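Local coordinates for Alr1585 protein (Nostoc sp., PDB 5C2I), which probably acts as a heme-dependent, dye-decolorizing (DyP-type) peroxidase that uses hydrogen peroxide to oxidise dyes and related substrates, at residues A[332-337]-A[416-421]; A[27-32]-A[460-465]; A[251-256]-A[455-460]. The protein carries 1 engineered substitution. All coordinates share one frame; numbering follows the deposited sequence.

Interaction 1: A[332-337]-A[416-421]; sequences RKTNPR and GPDPLI. With HEM (protoporphyrin IX containing Fe), chain E.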
loop_
_atom_site.group_PDB
_atom_site.type_symbol
_atom_site.label_atom_id
_atom_site.label_comp_id
_atom_site.label_asym_id
_atom_site.label_seq_id
_atom_site.Cartn_x
_atom_site.Cartn_y
_atom_site.Cartn_z
ATOM N N ARG A 332 -21.095 24.061 -17.508
ATOM C CA ARG A 332 -22.256 24.683 -18.100
ATOM C C ARG A 332 -21.939 25.423 -19.416
ATOM O O ARG A 332 -22.803 25.520 -20.290
ATOM C CB ARG A 332 -22.902 25.646 -17.090
ATOM C CG ARG A 332 -24.295 26.112 -17.491
ATOM C CD ARG A 332 -25.097 26.625 -16.328
ATOM N NE ARG A 332 -26.456 26.921 -16.732
ATOM C CZ ARG A 332 -27.461 27.188 -15.898
ATOM N NH1 ARG A 332 -27.306 27.149 -14.579
ATOM N NH2 ARG A 332 -28.681 27.375 -16.395
ATOM N N LYS A 333 -20.703 25.909 -19.564
ATOM C CA LYS A 333 -20.228 26.472 -20.828
ATOM C C LYS A 333 -20.045 25.385 -21.909
ATOM O O LYS A 333 -20.493 25.554 -23.049
ATOM C CB LYS A 333 -18.885 27.139 -20.628
ATOM C CG LYS A 333 -18.996 28.513 -20.004
ATOM C CD LYS A 333 -19.336 29.575 -21.056
ATOM C CE LYS A 333 -18.690 30.913 -20.827
ATOM N NZ LYS A 333 -18.735 31.810 -22.016
ATOM N N THR A 334 -19.474 24.246 -21.519
ATOM C CA THR A 334 -19.143 23.212 -22.482
ATOM C C THR A 334 -20.315 22.275 -22.747
ATOM O O THR A 334 -20.375 21.663 -23.818
ATOM C CB THR A 334 -17.905 22.405 -22.056
ATOM O OG1 THR A 334 -18.143 21.798 -20.782
ATOM C CG2 THR A 334 -16.690 23.256 -21.981
ATOM N N ASN A 335 -21.230 22.142 -21.789
ATOM C CA ASN A 335 -22.437 21.377 -21.966
ATOM C C ASN A 335 -23.609 22.118 -21.351
ATOM O O ASN A 335 -23.892 22.006 -20.151
ATOM C CB ASN A 335 -22.352 19.972 -21.402
ATOM C CG ASN A 335 -23.625 19.168 -21.720
ATOM O OD1 ASN A 335 -24.586 19.713 -22.290
ATOM N ND2 ASN A 335 -23.662 17.911 -21.309
ATOM N N PRO A 336 -24.278 22.937 -22.167
ATOM C CA PRO A 336 -25.326 23.784 -21.608
ATOM C C PRO A 336 -26.581 23.026 -21.143
ATOM O O PRO A 336 -27.473 23.654 -20.562
ATOM C CB PRO A 336 -25.655 24.751 -22.776
ATOM C CG PRO A 336 -24.435 24.767 -23.627
ATOM C CD PRO A 336 -23.898 23.351 -23.531
ATOM N N ARG A 337 -26.666 21.726 -21.461
ATOM C CA ARG A 337 -27.806 20.870 -21.137
ATOM C C ARG A 337 -29.176 21.527 -21.373
ATOM O O ARG A 337 -30.099 21.408 -20.540
ATOM C CB ARG A 337 -27.709 20.343 -19.681
ATOM C CG ARG A 337 -26.410 19.597 -19.450
ATOM C CD ARG A 337 -26.360 18.887 -18.113
ATOM N NE ARG A 337 -25.048 18.264 -17.956
ATOM C CZ ARG A 337 -24.784 17.061 -17.440
ATOM N NH1 ARG A 337 -25.741 16.259 -16.979
ATOM N NH2 ARG A 337 -23.506 16.681 -17.351
ATOM N N GLY A 416 -19.052 36.227 -19.555
ATOM C CA GLY A 416 -17.600 36.183 -19.476
ATOM C C GLY A 416 -17.111 34.855 -20.018
ATOM O O GLY A 416 -17.887 33.932 -20.236
ATOM N N PRO A 417 -15.800 34.745 -20.234
ATOM C CA PRO A 417 -15.242 33.477 -20.685
ATOM C C PRO A 417 -15.320 32.388 -19.617
ATOM O O PRO A 417 -15.378 32.683 -18.412
ATOM C CB PRO A 417 -13.788 33.824 -21.000
ATOM C CG PRO A 417 -13.499 35.092 -20.248
ATOM C CD PRO A 417 -14.793 35.792 -20.038
ATOM N N ASP A 418 -15.311 31.127 -20.077
ATOM C CA ASP A 418 -15.068 29.978 -19.200
ATOM C C ASP A 418 -13.778 30.258 -18.388
ATOM O O ASP A 418 -12.749 30.522 -18.996
ATOM C CB ASP A 418 -14.906 28.756 -20.120
ATOM C CG ASP A 418 -14.654 27.453 -19.396
ATOM O OD1 ASP A 418 -13.852 27.402 -18.424
ATOM O OD2 ASP A 418 -15.239 26.449 -19.882
ATOM N N PRO A 419 -13.850 30.298 -17.015
ATOM C CA PRO A 419 -12.675 30.711 -16.225
ATOM C C PRO A 419 -11.598 29.640 -16.170
ATOM O O PRO A 419 -10.438 29.935 -15.865
ATOM C CB PRO A 419 -13.254 30.931 -14.826
ATOM C CG PRO A 419 -14.404 29.966 -14.783
ATOM C CD PRO A 419 -15.015 30.053 -16.154
ATOM N N LEU A 420 -11.951 28.421 -16.573
ATOM C CA LEU A 420 -10.978 27.352 -16.653
ATOM C C LEU A 420 -10.209 27.347 -17.963
ATOM O O LEU A 420 -8.988 27.311 -17.947
ATOM C CB LEU A 420 -11.722 26.004 -16.450
ATOM C CG LEU A 420 -10.860 24.791 -16.168
ATOM C CD1 LEU A 420 -10.138 24.939 -14.834
ATOM C CD2 LEU A 420 -11.705 23.503 -16.175
ATOM N N ILE A 421 -10.907 27.411 -19.117
ATOM C CA ILE A 421 -10.269 27.228 -20.420
ATOM C C ILE A 421 -10.530 28.351 -21.431
ATOM O O ILE A 421 -9.987 28.331 -22.551
ATOM C CB ILE A 421 -10.719 25.900 -21.115
ATOM C CG1 ILE A 421 -12.201 25.944 -21.474
ATOM C CG2 ILE A 421 -10.400 24.709 -20.283
ATOM C CD1 ILE A 421 -12.645 24.937 -22.526
HETATM C CHA HEM E . -15.845 18.491 -18.189
HETATM C CHB HEM E . -11.536 19.847 -16.501
HETATM C CHC HEM E . -10.264 21.266 -20.950
HETATM C CHD HEM E . -14.666 20.132 -22.536
HETATM C C1A HEM E . -14.788 18.756 -17.333
HETATM C C2A HEM E . -14.794 18.524 -15.926
HETATM C C3A HEM E . -13.585 18.905 -15.459
HETATM C C4A HEM E . -12.831 19.343 -16.570
HETATM C CMA HEM E . -13.076 18.831 -14.044
HETATM C CAA HEM E . -15.936 17.949 -15.077
HETATM C CBA HEM E . -16.019 16.427 -14.931
HETATM C CGA HEM E . -16.210 15.816 -16.291
HETATM O O1A HEM E . -17.352 15.720 -16.829
HETATM O O2A HEM E . -15.213 15.406 -16.889
HETATM C C1B HEM E . -10.813 20.308 -17.600
HETATM C C2B HEM E . -9.447 20.755 -17.536
HETATM C C3B HEM E . -9.080 21.106 -18.759
HETATM C C4B HEM E . -10.273 20.931 -19.591
HETATM C CMB HEM E . -8.614 20.767 -16.303
HETATM C CAB HEM E . -7.779 21.570 -19.302
HETATM C CBB HEM E . -6.589 21.302 -18.734
HETATM C C1C HEM E . -11.384 21.132 -21.787
HETATM C C2C HEM E . -11.486 21.582 -23.087
HETATM C C3C HEM E . -12.749 21.278 -23.524
HETATM C C4C HEM E . -13.395 20.615 -22.475
HETATM C CMC HEM E . -10.420 22.228 -23.924
HETATM C CAC HEM E . -13.392 21.575 -24.803
HETATM C CBC HEM E . -13.172 22.582 -25.612
HETATM C C1D HEM E . -15.268 19.482 -21.461
HETATM C C2D HEM E . -16.600 18.900 -21.586
HETATM C C3D HEM E . -16.954 18.486 -20.377
HETATM C C4D HEM E . -15.782 18.782 -19.524
HETATM C CMD HEM E . -17.463 18.797 -22.833
HETATM C CAD HEM E . -18.230 17.781 -20.019
HETATM C CBD HEM E . -19.387 18.736 -19.700
HETATM C CGD HEM E . -20.618 17.947 -19.400
HETATM O O1D HEM E . -21.164 18.175 -18.323
HETATM O O2D HEM E . -21.101 17.081 -20.208
HETATM N NA HEM E . -13.609 19.330 -17.704
HETATM N NB HEM E . -11.258 20.506 -18.801
HETATM N NC HEM E . -12.582 20.627 -21.376
HETATM N ND HEM E . -14.840 19.463 -20.197
HETATM FE FE HEM E . -13.116 19.999 -19.517
HETATM O O HOH W 1 -12.107 17.994 -20.172
#
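K333 NZ is gripped by three carbonyl oxygens: G416 O, 2.9 Å from NZ, and, outside this pair of segments, F410 O and W404 O. To get there the lysine chain bends at chi2 (-82°) and again at chi3, which lays CE alongside the backbone, 3.5 Å from D418 N. D418 runs past K333 in the opposite direction, its OD2 coming within 3.8 Å of K333 CB. L420 N closes an Asx turn onto the aspartate's other oxygen, OD1, at 2.8 Å, nearly in line with the C-O bond, and I421 N, at 3.0 Å from above the carboxylate plane, extends it to an Asx motif. The methyl T334 CG2 comes only loosely near I421 CD1, and both residues lie against the heme, as does L420. Beyond helix 330-334, N335 ND2 (2.9 Å to O2D of the heme) and R337 NH2 (2.9 Å to O1D) hold one propionate. D418 OD2 is hydrogen-bonded to H330 ND1, and H330 is probably the proximal iron ligand, as in other DyP peroxidases. The pairing is consistent with the proximal histidine-aspartate couple of heme peroxidases, in which the carboxylate would polarise the imidazole and fix its rotation.

Interaction 2: A[27-32]-A[460-465]; sequences LNDLQG and SISFLK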
loop_
_atom_site.group_PDB
_atom_site.type_symbol
_atom_site.label_atom_id
_atom_site.label_comp_id
_atom_site.label_asym_id
_atom_site.label_seq_id
_atom_site.Cartn_x
_atom_site.Cartn_y
_atom_site.Cartn_z
ATOM N N LEU A 27 -17.497 -2.699 -36.245
ATOM C CA LEU A 27 -16.629 -2.833 -35.080
ATOM C C LEU A 27 -15.288 -3.526 -35.425
ATOM O O LEU A 27 -14.287 -3.320 -34.759
ATOM C CB LEU A 27 -17.333 -3.608 -33.959
ATOM C CG LEU A 27 -18.541 -2.924 -33.311
ATOM C CD1 LEU A 27 -19.176 -3.820 -32.248
ATOM C CD2 LEU A 27 -18.161 -1.577 -32.709
ATOM N N ASN A 28 -15.294 -4.389 -36.436
ATOM C CA ASN A 28 -14.100 -5.085 -36.854
ATOM C C ASN A 28 -13.092 -4.192 -37.543
ATOM O O ASN A 28 -11.912 -4.416 -37.428
ATOM C CB ASN A 28 -14.464 -6.221 -37.832
ATOM C CG ASN A 28 -13.323 -7.209 -37.993
ATOM O OD1 ASN A 28 -12.760 -7.705 -37.011
ATOM N ND2 ASN A 28 -12.905 -7.434 -39.246
ATOM N N ASP A 29 -13.558 -3.175 -38.256
ATOM C CA ASP A 29 -12.675 -2.294 -39.055
ATOM C C ASP A 29 -12.440 -0.932 -38.456
ATOM O O ASP A 29 -11.621 -0.126 -38.993
ATOM C CB ASP A 29 -13.212 -2.137 -40.498
ATOM C CG ASP A 29 -12.096 -1.814 -41.516
ATOM O OD1 ASP A 29 -10.957 -2.269 -41.285
ATOM O OD2 ASP A 29 -12.393 -1.189 -42.581
ATOM N N LEU A 30 -13.136 -0.641 -37.360
ATOM C CA LEU A 30 -12.983 0.653 -36.645
ATOM C C LEU A 30 -11.918 0.478 -35.592
ATOM O O LEU A 30 -11.920 -0.533 -34.854
ATOM C CB LEU A 30 -14.299 1.023 -35.953
ATOM C CG LEU A 30 -14.313 2.262 -35.048
ATOM C CD1 LEU A 30 -14.155 3.527 -35.902
ATOM C CD2 LEU A 30 -15.595 2.336 -34.257
ATOM N N GLN A 31 -11.043 1.449 -35.456
ATOM C CA GLN A 31 -10.052 1.416 -34.368
ATOM C C GLN A 31 -10.738 1.567 -32.986
ATOM O O GLN A 31 -11.782 2.196 -32.852
ATOM C CB GLN A 31 -9.027 2.539 -34.520
ATOM C CG GLN A 31 -8.095 2.349 -35.696
ATOM C CD GLN A 31 -6.922 3.298 -35.653
ATOM O OE1 GLN A 31 -6.185 3.357 -34.654
ATOM N NE2 GLN A 31 -6.725 4.032 -36.726
ATOM N N GLY A 32 -10.134 0.976 -31.969
ATOM C CA GLY A 32 -10.534 1.160 -30.582
ATOM C C GLY A 32 -10.258 2.557 -30.046
ATOM O O GLY A 32 -9.712 3.419 -30.753
ATOM N N SER A 460 -9.690 3.731 -40.970
ATOM C CA SER A 460 -10.126 2.351 -40.846
ATOM C C SER A 460 -8.897 1.468 -40.921
ATOM O O SER A 460 -7.862 1.852 -41.517
ATOM C CB SER A 460 -11.105 2.003 -41.983
ATOM O OG SER A 460 -10.471 2.021 -43.259
ATOM N N ILE A 461 -8.986 0.313 -40.283
ATOM C CA ILE A 461 -7.889 -0.623 -40.221
ATOM C C ILE A 461 -7.548 -1.197 -41.617
ATOM O O ILE A 461 -6.362 -1.288 -41.964
ATOM C CB ILE A 461 -8.167 -1.731 -39.184
ATOM C CG1 ILE A 461 -8.184 -1.072 -37.782
ATOM C CG2 ILE A 461 -7.123 -2.836 -39.297
ATOM C CD1 ILE A 461 -8.712 -1.954 -36.669
ATOM N N SER A 462 -8.565 -1.498 -42.412
ATOM C CA SER A 462 -8.362 -2.033 -43.770
ATOM C C SER A 462 -7.579 -1.064 -44.637
ATOM O O SER A 462 -6.691 -1.487 -45.399
ATOM C CB SER A 462 -9.697 -2.433 -44.445
ATOM O OG SER A 462 -10.587 -1.317 -44.564
ATOM N N PHE A 463 -7.847 0.226 -44.525
ATOM C CA PHE A 463 -7.063 1.210 -45.247
ATOM C C PHE A 463 -5.577 1.061 -44.926
ATOM O O PHE A 463 -4.721 0.994 -45.850
ATOM C CB PHE A 463 -7.514 2.619 -44.956
ATOM C CG PHE A 463 -6.556 3.678 -45.394
ATOM C CD1 PHE A 463 -6.431 4.024 -46.735
ATOM C CD2 PHE A 463 -5.822 4.401 -44.478
ATOM C CE1 PHE A 463 -5.570 5.019 -47.164
ATOM C CE2 PHE A 463 -4.947 5.434 -44.893
ATOM C CZ PHE A 463 -4.804 5.735 -46.238
ATOM N N LEU A 464 -5.267 0.977 -43.642
ATOM C CA LEU A 464 -3.897 0.899 -43.200
ATOM C C LEU A 464 -3.220 -0.416 -43.590
ATOM O O LEU A 464 -2.028 -0.435 -43.941
ATOM C CB LEU A 464 -3.830 1.141 -41.688
ATOM C CG LEU A 464 -4.340 2.504 -41.197
ATOM C CD1 LEU A 464 -4.449 2.545 -39.703
ATOM C CD2 LEU A 464 -3.415 3.605 -41.715
ATOM N N LYS A 465 -3.959 -1.510 -43.518
ATOM C CA LYS A 465 -3.405 -2.805 -43.847
ATOM C C LYS A 465 -3.092 -3.012 -45.334
ATOM O O LYS A 465 -2.375 -3.944 -45.650
ATOM C CB LYS A 465 -4.367 -3.913 -43.432
ATOM C CG LYS A 465 -4.475 -4.163 -41.939
ATOM C CD LYS A 465 -5.252 -5.459 -41.728
ATOM C CE LYS A 465 -5.401 -5.782 -40.267
ATOM N NZ LYS A 465 -6.074 -7.106 -40.128
#
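D29 takes hold of S462 with both carboxylate oxygens. S462 OG donates to the syn lone pair of D29 OD2 at 2.7 Å, while S462 N reaches D29 OD1 at 2.8 Å, also from the syn side and a little out of plane. The D29 carboxylate gets there with CG anti to the D29 backbone N (chi1 -154°). The backbone adds a third, straight bond, I461 N to D29 O, 3.0 Å, with 172° at the hydrogen. OD2 has a further partner in S249, and S462 OG another in N245 N, so this network of bonds extends further. The first N-H groups of helix 461-465 are thus taken up by D29, whose negative charge would probably suit the positive end of the helix dipole. S460 sits at the N-cap with a weak bond from F463 N to its OG, and its hydroxyl also pairs with D241. The contact joins the end of helix 24-29, near the chain's N-terminus, to its last helix in the DyP fold of paired alpha+beta barrel-type domains. Beyond the network, aliphatic carbons make van der Waals contacts. I461 CD1 tucks in beside L30 O (4.0 Å) and N28 O. Q31 passes over I461, CG against CG1 at 4.0 Å, then crosses L464 at about a right angle, its NE2 lying 4.0 Å from L464 CD1 and bonded to F96 O.

Interaction 3: A[251-256]-A[455-460]; sequences GSYLVY and YFFAPS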
loop_
_atom_site.group_PDB
_atom_site.type_symbol
_atom_site.label_atom_id
_atom_site.label_comp_id
_atom_site.label_asym_id
_atom_site.label_seq_id
_atom_site.Cartn_x
_atom_site.Cartn_y
_atom_site.Cartn_z
ATOM N N GLY A 251 -13.932 5.838 -39.460
ATOM C CA GLY A 251 -12.908 6.472 -38.665
ATOM C C GLY A 251 -13.518 7.629 -37.865
ATOM O O GLY A 251 -14.756 7.774 -37.794
ATOM N N SER A 252 -12.648 8.419 -37.245
ATOM C CA SER A 252 -13.050 9.562 -36.442
ATOM C C SER A 252 -11.946 10.576 -36.439
ATOM O O SER A 252 -10.785 10.249 -36.675
ATOM C CB SER A 252 -13.397 9.125 -35.001
ATOM O OG SER A 252 -13.923 10.231 -34.247
ATOM N N TYR A 253 -12.309 11.840 -36.201
ATOM C CA TYR A 253 -11.345 12.921 -36.134
ATOM C C TYR A 253 -10.889 13.166 -34.703
ATOM O O TYR A 253 -11.704 13.268 -33.795
ATOM C CB TYR A 253 -11.938 14.213 -36.702
ATOM C CG TYR A 253 -12.173 14.168 -38.185
ATOM C CD1 TYR A 253 -11.095 14.330 -39.078
ATOM C CD2 TYR A 253 -13.435 13.943 -38.715
ATOM C CE1 TYR A 253 -11.294 14.247 -40.443
ATOM C CE2 TYR A 253 -13.662 13.936 -40.087
ATOM C CZ TYR A 253 -12.577 14.096 -40.950
ATOM O OH TYR A 253 -12.793 14.054 -42.313
ATOM N N LEU A 254 -9.574 13.240 -34.539
ATOM C CA LEU A 254 -8.928 13.446 -33.279
ATOM C C LEU A 254 -8.417 14.878 -33.157
ATOM O O LEU A 254 -7.710 15.378 -34.047
ATOM C CB LEU A 254 -7.757 12.483 -33.113
ATOM C CG LEU A 254 -6.868 12.680 -31.882
ATOM C CD1 LEU A 254 -7.575 12.418 -30.582
ATOM C CD2 LEU A 254 -5.599 11.830 -31.979
ATOM N N VAL A 255 -8.718 15.519 -32.046
ATOM C CA VAL A 255 -8.088 16.778 -31.648
ATOM C C VAL A 255 -7.113 16.405 -30.529
ATOM O O VAL A 255 -7.521 15.770 -29.552
ATOM C CB VAL A 255 -9.139 17.751 -31.088
ATOM C CG1 VAL A 255 -8.466 18.952 -30.386
ATOM C CG2 VAL A 255 -10.078 18.227 -32.171
ATOM N N TYR A 256 -5.849 16.773 -30.674
ATOM C CA TYR A 256 -4.807 16.559 -29.650
ATOM C C TYR A 256 -4.232 17.915 -29.277
ATOM O O TYR A 256 -3.788 18.643 -30.164
ATOM C CB TYR A 256 -3.697 15.639 -30.198
ATOM C CG TYR A 256 -2.711 15.152 -29.164
ATOM C CD1 TYR A 256 -1.857 16.051 -28.460
ATOM C CD2 TYR A 256 -2.613 13.835 -28.867
ATOM C CE1 TYR A 256 -0.991 15.595 -27.494
ATOM C CE2 TYR A 256 -1.707 13.363 -27.928
ATOM C CZ TYR A 256 -0.920 14.237 -27.228
ATOM O OH TYR A 256 -0.041 13.757 -26.306
ATOM N N TYR A 455 -4.554 18.216 -35.420
ATOM C CA TYR A 455 -5.750 17.480 -35.782
ATOM C C TYR A 455 -5.372 16.261 -36.603
ATOM O O TYR A 455 -4.541 16.359 -37.512
ATOM C CB TYR A 455 -6.611 18.330 -36.672
ATOM C CG TYR A 455 -7.153 19.632 -36.115
ATOM C CD1 TYR A 455 -7.903 19.676 -34.944
ATOM C CD2 TYR A 455 -6.976 20.824 -36.823
ATOM C CE1 TYR A 455 -8.442 20.877 -34.467
ATOM C CE2 TYR A 455 -7.539 22.005 -36.381
ATOM C CZ TYR A 455 -8.279 22.016 -35.202
ATOM O OH TYR A 455 -8.850 23.214 -34.790
ATOM N N PHE A 456 -5.982 15.128 -36.305
ATOM C CA PHE A 456 -5.741 13.882 -37.038
ATOM C C PHE A 456 -7.022 13.182 -37.425
ATOM O O PHE A 456 -8.103 13.492 -36.903
ATOM C CB PHE A 456 -4.955 12.885 -36.181
ATOM C CG PHE A 456 -3.627 13.400 -35.653
ATOM C CD1 PHE A 456 -3.568 14.095 -34.450
ATOM C CD2 PHE A 456 -2.459 13.122 -36.295
ATOM C CE1 PHE A 456 -2.365 14.555 -33.968
ATOM C CE2 PHE A 456 -1.236 13.542 -35.798
ATOM C CZ PHE A 456 -1.193 14.300 -34.641
ATOM N N PHE A 457 -6.889 12.187 -38.308
ATOM C CA PHE A 457 -7.960 11.230 -38.598
ATOM C C PHE A 457 -7.454 9.857 -38.187
ATOM O O PHE A 457 -6.284 9.526 -38.431
ATOM C CB PHE A 457 -8.280 11.257 -40.071
ATOM C CG PHE A 457 -9.474 10.431 -40.449
ATOM C CD1 PHE A 457 -10.739 10.775 -40.013
ATOM C CD2 PHE A 457 -9.329 9.330 -41.235
ATOM C CE1 PHE A 457 -11.843 10.014 -40.346
ATOM C CE2 PHE A 457 -10.439 8.575 -41.643
ATOM C CZ PHE A 457 -11.701 8.899 -41.152
ATOM N N ALA A 458 -8.302 9.102 -37.489
ATOM C CA ALA A 458 -8.081 7.688 -37.204
ATOM C C ALA A 458 -8.654 6.895 -38.368
ATOM O O ALA A 458 -9.867 6.746 -38.456
ATOM C CB ALA A 458 -8.781 7.293 -35.915
ATOM N N PRO A 459 -7.799 6.387 -39.288
ATOM C CA PRO A 459 -8.359 5.683 -40.428
ATOM C C PRO A 459 -8.893 4.301 -40.077
ATOM O O PRO A 459 -8.585 3.770 -39.021
ATOM C CB PRO A 459 -7.168 5.578 -41.406
ATOM C CG PRO A 459 -6.119 6.474 -40.861
ATOM C CD PRO A 459 -6.344 6.516 -39.383
ATOM N N SER A 460 -9.690 3.731 -40.970
ATOM C CA SER A 460 -10.126 2.351 -40.846
ATOM C C SER A 460 -8.897 1.468 -40.921
ATOM O O SER A 460 -7.862 1.852 -41.517
ATOM C CB SER A 460 -11.105 2.003 -41.983
ATOM O OG SER A 460 -10.471 2.021 -43.259
#
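F457 leans across to Y253, the edge of its ring turned toward the tyrosine face, with CD1 coming down 3.5 Å from Y253 CE1, near the rim. The two belong to antiparallel neighbours, strands 250-261 and 448-458, in the sheet of the C-terminal alpha+beta domain of the DyP fold, and they form a non-hydrogen-bonded pair. Their rings make a tilted edge-to-face contact, centroids 5.0 Å apart and planes at 54°. F457 reaches this place because CG stands anti to its backbone N (chi1 -173°), which carries the ring along the sheet toward G251. There the far end of the phenylalanine fills the hollow over the glycine: CZ rests 3.7 Å from G251 CA, and any CB at this residue would collide with that ring and with A458 O. An alanine in place of F457 would probably open a gap over G251 and leave the Y253 face without its edge partner. Further along the same face, V255 CG2 nestles at the edge of the Y455 ring, in its plane, 3.8 Å from CD1; the two side chains lie side by side and point the same way. The opposite face carries L254 and F456, also side by side, and Y256 CB approaches the edge of the F456 ring. F97 and L151, from the sheet of the N-terminal domain, pack onto this second face, so L254 and F456 are sandwiched between two sheets. In the backbone, A458 N donates to S252 O at 2.9 Å. L254 and F456 exchange a pair of bonds, L254 N to F456 O at 2.8 Å and F456 N to L254 O at 2.9 Å. Beside them, the methyl L254 CD2 stops 3.9 Å from F456 CD1.

Overall arrangement
Interactions 2 and 3 are continuous: they share S460, where strand 448-458 gives way to helix 461-465, and their centres are about 12 Å apart. Q31 of interaction 2 reaches interaction 3 through NE2, 3.0 Å from P459 O, a probable hydrogen bond, while L30 CD1 packs on G251 CA. Interaction 1 lies on the other side of the chain's centre, its centre about 25 Å from that of interaction 3 and about 35 Å from that of interaction 2. It lines the heme pocket directly. The nearest atoms of interactions 1 and 3 are about 11 Å apart, and the V255 side chain of interaction 3 lies about 8 Å from the heme.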